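Local coordinates for SusD homolog (Bacteroides thetaiotaomicron, PDB 4MRU), which probably binds mucin O-glycans as a SusD-like outer-membrane lipoprotein of a gut bacterium, on a largely helical, TPR-like fold, at residues L24-Q32 with G180-Y188. Sequence-based numbering, arbitrary orientation.
Sequences LGSTIRGLQ and GFEKLDDVY
One face of the Arg29 guanidinium covers the Leu184-Asp185 peptide, offset toward its rim, while its edge takes Asp186 OD2 and Lys183 O near the plane. The other flat group, the Phe181 ring, is met at its edge by Ile28 CD1, 4.1 Å from CE2. Arg29 NE reaches OD2 of Asp186 at 2.8 Å, nearly straight (168°), and NH2 reaches OD1 at 3.0 Å. This side-on, two-nitrogen salt bridge is not coplanar: the two planes stand 60° apart, and both oxygens are met from above the carboxylate. NH2 also donates to Lys183 O at 2.9 Å, with a weak second bond from NH1. Replacing Arg29 with a leucine would probably leave the Asp186 carboxylate without its counter-charge and Lys183 O without its donors.

One turn on, with chi2 at 179°, the Gln32 chain runs extended beyond CG and carries its amide across to the 185-187 backbone. OE1 accepts from Asp186 N on a lone pair in the carbonyl plane, and NE2 donates to Asp185 OD1 at 2.9 Å. That oxygen also accepts from the backbone N of Val187, closing an Asx turn, and of Tyr188, so three donors grip it; OD2 turns to Gly190 N and Trp195 NE1.

Toward the start of the helix the contact becomes apolar. Leu184 sets CD2 on the bare CA of Gly25 (3.7 Å) and CD1 against Leu24 CD2. Leu184 O, buried beside Ile28 CG2, has no hydrogen-bond partner in the model.

Charge and amide bonds thus hold the connection between helices 152-173 and 192-209 against helix 24-32, while apolar contacts close its other end.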
loop_
_atom_site.group_PDB
_atom_site.type_symbol
_atom_site.label_atom_id
_atom_site.label_comp_id
_atom_site.label_asym_id
_atom_site.label_seq_id
_atom_site.Cartn_x
_atom_site.Cartn_y
_atom_site.Cartn_z
ATOM N N LEU A 24 -26.185 -8.566 -7.356
ATOM C CA LEU A 24 -25.435 -8.276 -6.124
ATOM C C LEU A 24 -24.007 -8.776 -6.253
ATOM O O LEU A 24 -23.072 -8.079 -5.902
ATOM C CB LEU A 24 -26.122 -8.899 -4.931
ATOM C CG LEU A 24 -25.419 -8.832 -3.580
ATOM C CD1 LEU A 24 -25.090 -7.416 -3.135
ATOM C CD2 LEU A 24 -26.324 -9.495 -2.565
ATOM N N GLY A 25 -23.855 -9.975 -6.805
ATOM C CA GLY A 25 -22.539 -10.537 -7.055
ATOM C C GLY A 25 -21.629 -9.687 -7.915
ATOM O O GLY A 25 -20.452 -9.497 -7.581
ATOM N N SER A 26 -22.147 -9.210 -9.048
ATOM C CA SER A 26 -21.348 -8.360 -9.940
ATOM C C SER A 26 -20.980 -7.041 -9.239
ATOM O O SER A 26 -19.880 -6.511 -9.453
ATOM C CB SER A 26 -22.036 -8.115 -11.305
ATOM O OG SER A 26 -23.284 -7.506 -11.147
ATOM N N THR A 27 -21.860 -6.559 -8.374
ATOM C CA THR A 27 -21.657 -5.313 -7.686
ATOM C C THR A 27 -20.556 -5.463 -6.622
ATOM O O THR A 27 -19.644 -4.634 -6.505
ATOM C CB THR A 27 -22.983 -4.826 -7.060
ATOM O OG1 THR A 27 -23.923 -4.538 -8.101
ATOM C CG2 THR A 27 -22.754 -3.590 -6.261
ATOM N N ILE A 28 -20.634 -6.533 -5.851
ATOM C CA ILE A 28 -19.602 -6.855 -4.891
ATOM C C ILE A 28 -18.247 -7.082 -5.598
ATOM O O ILE A 28 -17.234 -6.556 -5.158
ATOM C CB ILE A 28 -20.019 -8.093 -4.056
ATOM C CG1 ILE A 28 -21.196 -7.710 -3.133
ATOM C CG2 ILE A 28 -18.845 -8.621 -3.275
ATOM C CD1 ILE A 28 -21.717 -8.857 -2.300
ATOM N N ARG A 29 -18.229 -7.834 -6.705
ATOM C CA ARG A 29 -16.960 -8.012 -7.450
ATOM C C ARG A 29 -16.424 -6.671 -7.995
ATOM O O ARG A 29 -15.226 -6.472 -8.058
ATOM C CB ARG A 29 -17.116 -8.997 -8.571
ATOM C CG ARG A 29 -17.278 -10.444 -8.116
ATOM C CD ARG A 29 -17.603 -11.363 -9.309
ATOM N NE ARG A 29 -17.606 -12.723 -8.811
ATOM C CZ ARG A 29 -18.680 -13.414 -8.444
ATOM N NH1 ARG A 29 -19.919 -12.963 -8.685
ATOM N NH2 ARG A 29 -18.503 -14.598 -7.882
ATOM N N GLY A 30 -17.329 -5.788 -8.410
ATOM C CA GLY A 30 -16.971 -4.475 -8.864
ATOM C C GLY A 30 -16.245 -3.699 -7.760
ATOM O O GLY A 30 -15.216 -3.099 -7.998
ATOM N N LEU A 31 -16.817 -3.710 -6.557
ATOM C CA LEU A 31 -16.180 -3.117 -5.406
ATOM C C LEU A 31 -14.846 -3.777 -5.049
ATOM O O LEU A 31 -13.853 -3.092 -4.737
ATOM C CB LEU A 31 -17.149 -3.169 -4.207
ATOM C CG LEU A 31 -18.364 -2.245 -4.257
ATOM C CD1 LEU A 31 -19.360 -2.629 -3.158
ATOM C CD2 LEU A 31 -17.951 -0.780 -4.136
ATOM N N GLN A 32 -14.793 -5.113 -5.063
ATOM C CA GLN A 32 -13.535 -5.810 -4.765
ATOM C C GLN A 32 -12.434 -5.427 -5.753
ATOM O O GLN A 32 -11.253 -5.349 -5.392
ATOM C CB GLN A 32 -13.750 -7.333 -4.751
ATOM C CG GLN A 32 -14.674 -7.758 -3.628
ATOM C CD GLN A 32 -14.967 -9.256 -3.539
ATOM O OE1 GLN A 32 -14.958 -9.999 -4.525
ATOM N NE2 GLN A 32 -15.274 -9.685 -2.348
ATOM N N GLY A 180 -24.691 -17.810 2.016
ATOM C CA GLY A 180 -25.410 -17.251 0.855
ATOM C C GLY A 180 -24.530 -16.415 -0.089
ATOM O O GLY A 180 -24.950 -16.114 -1.218
ATOM N N PHE A 181 -23.315 -16.062 0.347
ATOM C CA PHE A 181 -22.427 -15.183 -0.414
ATOM C C PHE A 181 -21.341 -15.964 -1.121
ATOM O O PHE A 181 -20.416 -15.364 -1.697
ATOM C CB PHE A 181 -21.829 -14.107 0.512
ATOM C CG PHE A 181 -22.825 -13.073 0.907
ATOM C CD1 PHE A 181 -23.704 -13.288 1.950
ATOM C CD2 PHE A 181 -22.881 -11.879 0.225
ATOM C CE1 PHE A 181 -24.657 -12.321 2.280
ATOM C CE2 PHE A 181 -23.805 -10.913 0.552
ATOM C CZ PHE A 181 -24.705 -11.127 1.570
ATOM N N GLU A 182 -21.455 -17.289 -1.098
ATOM C CA GLU A 182 -20.438 -18.157 -1.660
ATOM C C GLU A 182 -20.151 -17.849 -3.118
ATOM O O GLU A 182 -18.998 -17.973 -3.556
ATOM C CB GLU A 182 -20.865 -19.618 -1.583
ATOM C CG GLU A 182 -20.674 -20.260 -0.227
ATOM C CD GLU A 182 -21.623 -19.728 0.851
ATOM O OE1 GLU A 182 -22.802 -19.380 0.545
ATOM O OE2 GLU A 182 -21.161 -19.615 2.008
ATOM N N LYS A 183 -21.192 -17.480 -3.862
ATOM C CA LYS A 183 -21.081 -17.227 -5.298
ATOM C C LYS A 183 -21.043 -15.723 -5.622
ATOM O O LYS A 183 -21.027 -15.356 -6.773
ATOM C CB LYS A 183 -22.223 -17.945 -6.021
ATOM C CG LYS A 183 -22.126 -19.475 -5.803
ATOM C CD LYS A 183 -22.975 -20.306 -6.744
ATOM C CE LYS A 183 -24.412 -19.823 -6.671
ATOM N NZ LYS A 183 -25.394 -20.869 -7.081
ATOM N N LEU A 184 -20.918 -14.892 -4.590
ATOM C CA LEU A 184 -21.018 -13.448 -4.685
ATOM C C LEU A 184 -19.775 -12.713 -4.242
ATOM O O LEU A 184 -19.805 -11.496 -4.062
ATOM C CB LEU A 184 -22.173 -12.964 -3.794
ATOM C CG LEU A 184 -23.575 -13.531 -3.982
ATOM C CD1 LEU A 184 -24.502 -12.761 -3.074
ATOM C CD2 LEU A 184 -24.041 -13.473 -5.426
ATOM N N ASP A 185 -18.671 -13.424 -4.067
ATOM C CA ASP A 185 -17.547 -12.892 -3.301
ATOM C C ASP A 185 -16.292 -13.640 -3.714
ATOM O O ASP A 185 -16.183 -14.851 -3.479
ATOM C CB ASP A 185 -17.867 -13.062 -1.815
ATOM C CG ASP A 185 -16.616 -12.990 -0.901
ATOM O OD1 ASP A 185 -15.567 -12.419 -1.303
ATOM O OD2 ASP A 185 -16.701 -13.537 0.218
ATOM N N ASP A 186 -15.374 -12.968 -4.390
ATOM C CA ASP A 186 -14.159 -13.680 -4.905
ATOM C C ASP A 186 -12.918 -13.460 -4.086
ATOM O O ASP A 186 -11.771 -13.648 -4.553
ATOM C CB ASP A 186 -13.928 -13.302 -6.377
ATOM C CG ASP A 186 -14.946 -13.988 -7.307
ATOM O OD1 ASP A 186 -15.696 -14.868 -6.850
ATOM O OD2 ASP A 186 -14.958 -13.670 -8.505
ATOM N N VAL A 187 -13.138 -13.069 -2.837
ATOM C CA VAL A 187 -12.049 -12.913 -1.854
ATOM C C VAL A 187 -12.143 -14.091 -0.900
ATOM O O VAL A 187 -11.225 -14.915 -0.845
ATOM C CB VAL A 187 -12.129 -11.579 -1.112
ATOM C CG1 VAL A 187 -11.126 -11.515 0.058
ATOM C CG2 VAL A 187 -11.832 -10.451 -2.088
ATOM N N TYR A 188 -13.271 -14.194 -0.195
ATOM C CA TYR A 188 -13.456 -15.279 0.791
ATOM C C TYR A 188 -14.603 -16.235 0.488
ATOM O O TYR A 188 -14.937 -17.096 1.323
ATOM C CB TYR A 188 -13.629 -14.674 2.185
ATOM C CG TYR A 188 -12.370 -14.125 2.787
ATOM C CD1 TYR A 188 -11.208 -14.894 2.883
ATOM C CD2 TYR A 188 -12.347 -12.852 3.315
ATOM C CE1 TYR A 188 -10.066 -14.387 3.473
ATOM C CE2 TYR A 188 -11.222 -12.347 3.908
ATOM C CZ TYR A 188 -10.080 -13.114 3.986
ATOM O OH TYR A 188 -8.993 -12.562 4.622
#